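Local coordinates for protein maltose operon transcriptional repressor (Staphylococcus aureus subsp. aureus Mu50, PDB 3HCW) that probably represses transcription of the maltose operon, its C-terminal part having a periplasmic-binding-protein-like fold of the kind that senses small effectors in LacI-type repressors, at residues Val131-Ile137 / Lys193-Leu199; Pro238-Asp244 / Glu278-Ser284. The contacts are given in a common frame with arbitrary orientation. Where two conformers were deposited one is given. Numbering follows the deposited sequence.

In the fold
Both contacts belong to the same half of the two-lobed periplasmic-binding-protein-like fold and to one mixed sheet, where the strands run in the order 272-280, 241-244, 222-227, 194-198, 133-139, 163-169. Contact 1 pairs strands 133-139 and 194-198 in parallel; contact 2 pairs 241-244 with 272-280 antiparallel. Strand 222-227 lies between the two pairs and bonds to both. Along the chain contact 1 closes before contact 2 opens. Their centres are 14 Å apart and their nearest atoms about 6 Å, without touching. Leu-122 of helix 115-129 meets Ile-197 of contact 1 and Ile-243 and Leu-279 of contact 2; both help build one lobe, which, as in LacI-type repressors, probably closes on an effector.

Contact 1: Val131-Ile137 / Lys193-Leu199; sequences VDELIFI and KQAIISL
Parallel strands with helices on both faces make the alpha/beta sandwich of a periplasmic-binding-protein-like lobe; here strands 133-137 and 194-198 are extended (phi -106 to -135°, psi 122 to 156°), their axes approaching to 4.6 Å with 20° between directions. Glu-133 pairs with Gln-194, Leu-134 with Ala-195, Ile-135 with Ile-196, Phe-136 with Ile-197 and Ile-137 with Ser-198. Glu-133, Ile-135 and Ile-137 turn both N and O to segment 193-199: Glu-133 N to Lys-193 O (3.2 Å), Ala-195 N weakly to Glu-133 O (3.3 Å), Ile-135 N to Ala-195 O (3.0 Å), Ile-197 N to Ile-135 O (2.8 Å), Ile-137 N to Ile-197 O (2.7 Å) and Leu-199 N to Ile-137 O (2.9 Å). At the entrance Lys-193 O also accepts Asp-132 N (2.7 Å), while Asp-132, chi1 m, turns OD1 back to accept Lys-193 N (2.9 Å). Gln-194 NE2 gives a hydrogen bond to Glu-133 OE1 (2.8 Å), and Ser-198 OG is satisfied by His-204. On the face of Ile-135, Ile-137 CD1 meets Ile-196 CG2 at 3.6 Å; on the other, Leu-134 CD2 reaches Ala-195 CB (3.9 Å) and Phe-136, chi1 t, sets CE1 3.6 Å from Ile-197 CG2, with Ile-197 O over a ring face. Leu-134 and Phe-136 make their backbone hydrogen bonds to strand 163-169, and Gln-194 bonds to Met-223 of strand 222-227, so both strands are internal. Helix 173-187 packs on Ile-135 and Ile-137, whereas helices 144-159 and 115-129 cover the face of Leu-134, Phe-136 and Ile-197.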
# COMPACT_ATOMS: atom_id res chain seq x y z
N VAL A 131 -10.79 -15.90 25.69
CA VAL A 131 -10.69 -14.50 26.11
C VAL A 131 -11.72 -14.16 27.16
O VAL A 131 -12.79 -14.77 27.22
CB VAL A 131 -10.84 -13.48 24.95
CG1 VAL A 131 -9.56 -13.33 24.19
CG2 VAL A 131 -11.98 -13.86 24.03
N ASP A 132 -11.41 -13.16 27.97
CA ASP A 132 -12.34 -12.67 28.97
C ASP A 132 -13.03 -11.41 28.50
O ASP A 132 -14.25 -11.28 28.63
CB ASP A 132 -11.62 -12.44 30.31
CG ASP A 132 -11.01 -13.72 30.87
OD1 ASP A 132 -9.77 -13.78 31.00
OD2 ASP A 132 -11.77 -14.68 31.16
N GLU A 133 -12.26 -10.50 27.91
CA GLU A 133 -12.75 -9.18 27.53
C GLU A 133 -12.35 -8.83 26.09
O GLU A 133 -11.26 -9.18 25.64
CB GLU A 133 -12.22 -8.14 28.52
CG GLU A 133 -13.12 -6.91 28.71
CD GLU A 133 -12.56 -5.65 28.05
OE1 GLU A 133 -11.39 -5.30 28.32
OE2 GLU A 133 -13.31 -4.99 27.29
N LEU A 134 -13.25 -8.16 25.37
CA LEU A 134 -13.03 -7.79 23.97
C LEU A 134 -13.11 -6.28 23.74
O LEU A 134 -13.92 -5.59 24.37
CB LEU A 134 -14.04 -8.50 23.06
CG LEU A 134 -14.08 -10.03 23.06
CD1 LEU A 134 -15.41 -10.55 22.55
CD2 LEU A 134 -12.93 -10.59 22.24
N ILE A 135 -12.27 -5.78 22.83
CA ILE A 135 -12.26 -4.37 22.43
C ILE A 135 -12.37 -4.27 20.91
O ILE A 135 -11.59 -4.91 20.19
CB ILE A 135 -10.97 -3.64 22.92
CG1 ILE A 135 -10.80 -3.76 24.43
CG2 ILE A 135 -10.99 -2.16 22.51
CD1 ILE A 135 -9.34 -3.91 24.89
N PHE A 136 -13.36 -3.51 20.42
CA PHE A 136 -13.45 -3.18 19.00
C PHE A 136 -13.07 -1.72 18.78
O PHE A 136 -13.61 -0.83 19.43
CB PHE A 136 -14.86 -3.42 18.44
CG PHE A 136 -14.91 -3.48 16.92
CD1 PHE A 136 -14.83 -4.71 16.26
CD2 PHE A 136 -15.04 -2.31 16.16
CE1 PHE A 136 -14.87 -4.79 14.86
CE2 PHE A 136 -15.08 -2.37 14.76
CZ PHE A 136 -15.00 -3.61 14.11
N ILE A 137 -12.14 -1.50 17.86
CA ILE A 137 -11.69 -0.15 17.55
C ILE A 137 -12.14 0.25 16.15
O ILE A 137 -11.89 -0.46 15.17
CB ILE A 137 -10.15 -0.01 17.73
CG1 ILE A 137 -9.73 -0.47 19.13
CG2 ILE A 137 -9.71 1.42 17.48
CD1 ILE A 137 -8.27 -0.23 19.46
N LYS A 193 -7.59 -12.10 30.04
CA LYS A 193 -7.25 -12.41 28.66
C LYS A 193 -8.01 -11.47 27.71
O LYS A 193 -9.25 -11.49 27.66
CB LYS A 193 -7.49 -13.89 28.36
CG LYS A 193 -6.90 -14.84 29.43
CD LYS A 193 -6.55 -16.23 28.89
CE LYS A 193 -7.75 -17.17 28.86
NZ LYS A 193 -8.24 -17.52 30.23
N GLN A 194 -7.28 -10.63 26.98
CA GLN A 194 -7.92 -9.65 26.09
C GLN A 194 -7.58 -9.79 24.61
O GLN A 194 -6.56 -10.34 24.23
CB GLN A 194 -7.63 -8.23 26.56
CG GLN A 194 -8.60 -7.74 27.61
CD GLN A 194 -7.97 -6.78 28.59
OE1 GLN A 194 -6.86 -7.01 29.08
NE2 GLN A 194 -8.67 -5.69 28.89
N ALA A 195 -8.49 -9.28 23.78
CA ALA A 195 -8.31 -9.20 22.34
C ALA A 195 -8.73 -7.82 21.84
O ALA A 195 -9.75 -7.27 22.29
CB ALA A 195 -9.10 -10.30 21.62
N ILE A 196 -7.93 -7.28 20.93
CA ILE A 196 -8.26 -6.02 20.27
C ILE A 196 -8.57 -6.29 18.81
O ILE A 196 -7.74 -6.86 18.08
CB ILE A 196 -7.11 -4.99 20.37
CG1 ILE A 196 -6.88 -4.59 21.83
CG2 ILE A 196 -7.40 -3.76 19.49
CD1 ILE A 196 -5.53 -3.93 22.09
N ILE A 197 -9.77 -5.90 18.38
CA ILE A 197 -10.15 -5.99 16.98
C ILE A 197 -10.32 -4.60 16.37
O ILE A 197 -11.01 -3.75 16.94
CB ILE A 197 -11.42 -6.87 16.78
CG1 ILE A 197 -11.10 -8.34 17.08
CG2 ILE A 197 -11.95 -6.76 15.34
CD1 ILE A 197 -12.32 -9.23 17.39
N SER A 198 -9.66 -4.37 15.23
CA SER A 198 -9.80 -3.11 14.50
C SER A 198 -10.64 -3.31 13.25
O SER A 198 -10.56 -4.35 12.59
CB SER A 198 -8.44 -2.55 14.08
OG SER A 198 -7.57 -2.41 15.19
N LEU A 199 -11.39 -2.26 12.94
CA LEU A 199 -12.20 -2.12 11.74
C LEU A 199 -11.52 -2.49 10.41
O LEU A 199 -12.13 -3.10 9.54
CB LEU A 199 -12.70 -0.67 11.66
CG LEU A 199 -13.62 -0.34 10.48
CD1 LEU A 199 -14.94 -1.07 10.65
CD2 LEU A 199 -13.84 1.16 10.36

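Contact 2: Pro238-Asp244 / Glu278-Ser284; sequences PPQTCID and ELKIRKS
Strands 241-244 and 278-280 form an antiparallel pair inside the mixed sheet of a periplasmic-binding-protein-like fold, its only antiparallel neighbours, axes approaching to 4.5 Å, N-to-C directions at 157°. Cys-242/Lys-280 and Asp-244/Glu-278 are hydrogen-bonded pairs: Cys-242 N–Lys-280 O 3.1 Å, Lys-280 N–Cys-242 O 2.8 Å, Asp-244 N–Glu-278 O 2.7 Å, Glu-278 N–Asp-244 O 3.1 Å. Ile-243/Leu-279 is the non-hydrogen-bonded pair, its CD1 atoms 4.0 Å apart beside helix 115-129. Toward Pro-239 and Ser-284 regular pairing gives way to side-chain bonds, Arg-282 N–Thr-241 OG1 (2.8 Å) and Thr-241 N–Ser-284 OG (2.9 Å), plus a weak backbone bond, Ser-284 N–Pro-239 O (3.1 Å). Thr-241 OG1 also bonds Thr-285 OG1, and Ser-284 OG Thr-224 O. Pro-238, after a cis peptide, and Pro-239 pack on the second subunit's Tyr-212 and Ser-209. Lys-280 (chi1 m) NZ bridges Asp-244 (chi1 t) OD2 and, more weakly, Glu-278 OE1, each at 3.0 Å; Lys-246 also pairs with both. Arg-282 (m, t, t), also salt-bridged to Asp-229, directs NH1 to Gln-240 O at 2.7 Å.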
# COMPACT_ATOMS: atom_id res chain seq x y z
N PRO A 238 3.15 -8.32 15.38
CA PRO A 238 3.41 -9.62 14.72
C PRO A 238 2.43 -9.87 13.56
O PRO A 238 1.46 -9.13 13.43
CB PRO A 238 3.13 -10.62 15.85
CG PRO A 238 2.01 -9.99 16.60
CD PRO A 238 2.29 -8.48 16.57
N PRO A 239 2.69 -10.90 12.70
CA PRO A 239 1.71 -11.22 11.67
C PRO A 239 0.29 -11.31 12.20
O PRO A 239 0.05 -11.90 13.25
CB PRO A 239 2.19 -12.58 11.16
CG PRO A 239 3.68 -12.44 11.24
CD PRO A 239 3.88 -11.76 12.59
N GLN A 240 -0.65 -10.71 11.47
CA GLN A 240 -2.00 -10.53 11.99
C GLN A 240 -3.04 -11.48 11.43
O GLN A 240 -3.11 -11.72 10.21
CB GLN A 240 -2.45 -9.08 11.79
CG GLN A 240 -1.59 -8.07 12.57
CD GLN A 240 -1.85 -8.13 14.05
OE1 GLN A 240 -3.00 -8.19 14.47
NE2 GLN A 240 -0.79 -8.11 14.85
N THR A 241 -3.83 -12.02 12.35
CA THR A 241 -5.04 -12.74 12.03
C THR A 241 -6.03 -11.73 11.45
O THR A 241 -6.22 -10.63 12.00
CB THR A 241 -5.58 -13.43 13.27
OG1 THR A 241 -4.68 -14.47 13.65
CG2 THR A 241 -6.95 -14.02 13.03
N CYS A 242 -6.62 -12.11 10.32
CA CYS A 242 -7.54 -11.22 9.64
C CYS A 242 -8.49 -11.91 8.70
O CYS A 242 -8.31 -13.07 8.31
CB CYS A 242 -6.82 -10.07 8.92
SG CYS A 242 -5.29 -10.52 8.15
N ILE A 243 -9.55 -11.17 8.39
CA ILE A 243 -10.56 -11.60 7.45
C ILE A 243 -10.17 -11.07 6.08
O ILE A 243 -10.07 -9.86 5.87
CB ILE A 243 -11.95 -11.05 7.84
CG1 ILE A 243 -12.37 -11.52 9.24
CG2 ILE A 243 -12.98 -11.44 6.80
CD1 ILE A 243 -12.67 -13.04 9.35
N ASP A 244 -9.96 -12.00 5.14
CA ASP A 244 -9.73 -11.65 3.74
C ASP A 244 -11.08 -11.31 3.07
O ASP A 244 -11.95 -12.16 2.97
CB ASP A 244 -9.05 -12.84 3.05
CG ASP A 244 -8.70 -12.57 1.60
OD1 ASP A 244 -8.88 -11.43 1.12
OD2 ASP A 244 -8.23 -13.52 0.94
N GLU A 278 -12.87 -14.86 4.08
CA GLU A 278 -12.10 -15.97 4.61
C GLU A 278 -11.18 -15.52 5.75
O GLU A 278 -10.35 -14.62 5.58
CB GLU A 278 -11.29 -16.64 3.49
CG GLU A 278 -10.31 -17.69 3.96
CD GLU A 278 -9.45 -18.26 2.82
OE1 GLU A 278 -9.45 -17.69 1.71
OE2 GLU A 278 -8.77 -19.29 3.05
N LEU A 279 -11.36 -16.14 6.91
CA LEU A 279 -10.45 -15.99 8.03
C LEU A 279 -9.08 -16.59 7.69
O LEU A 279 -9.00 -17.73 7.22
CB LEU A 279 -11.04 -16.66 9.28
CG LEU A 279 -10.17 -16.71 10.55
CD1 LEU A 279 -9.98 -15.33 11.13
CD2 LEU A 279 -10.78 -17.63 11.58
N LYS A 280 -8.04 -15.80 7.90
CA LYS A 280 -6.64 -16.23 7.82
C LYS A 280 -6.03 -16.10 9.22
O LYS A 280 -5.81 -14.99 9.70
CB LYS A 280 -5.84 -15.34 6.85
CG LYS A 280 -6.36 -15.23 5.41
CD LYS A 280 -5.73 -16.28 4.50
CE LYS A 280 -5.84 -15.90 3.03
NZ LYS A 280 -7.26 -15.80 2.56
N ILE A 281 -5.78 -17.24 9.86
CA ILE A 281 -5.22 -17.28 11.22
C ILE A 281 -3.71 -17.11 11.20
O ILE A 281 -3.01 -17.82 10.47
CB ILE A 281 -5.59 -18.58 11.95
CG1 ILE A 281 -7.12 -18.76 11.95
CG2 ILE A 281 -5.03 -18.59 13.38
CD1 ILE A 281 -7.60 -20.16 12.36
N ARG A 282 -3.22 -16.15 11.97
CA ARG A 282 -1.78 -15.91 12.05
C ARG A 282 -1.34 -15.83 13.52
O ARG A 282 -2.12 -16.17 14.41
CB ARG A 282 -1.39 -14.64 11.27
CG ARG A 282 -1.68 -14.71 9.76
CD ARG A 282 -0.76 -13.81 8.94
NE ARG A 282 -1.07 -13.91 7.50
CZ ARG A 282 -2.02 -13.20 6.89
NH1 ARG A 282 -2.74 -12.31 7.57
NH2 ARG A 282 -2.25 -13.38 5.60
N LYS A 283 -0.11 -15.38 13.77
CA LYS A 283 0.49 -15.39 15.11
C LYS A 283 -0.28 -14.55 16.16
O LYS A 283 -0.34 -14.93 17.33
CB LYS A 283 1.98 -14.97 15.01
CG LYS A 283 2.67 -14.54 16.32
CD LYS A 283 2.95 -15.70 17.29
CE LYS A 283 4.24 -16.42 16.97
NZ LYS A 283 4.45 -17.59 17.86
N SER A 284 -0.92 -13.47 15.73
CA SER A 284 -1.52 -12.52 16.67
C SER A 284 -2.74 -13.04 17.43
O SER A 284 -3.17 -12.41 18.38
CB SER A 284 -1.86 -11.21 15.96
OG SER A 284 -2.95 -11.38 15.08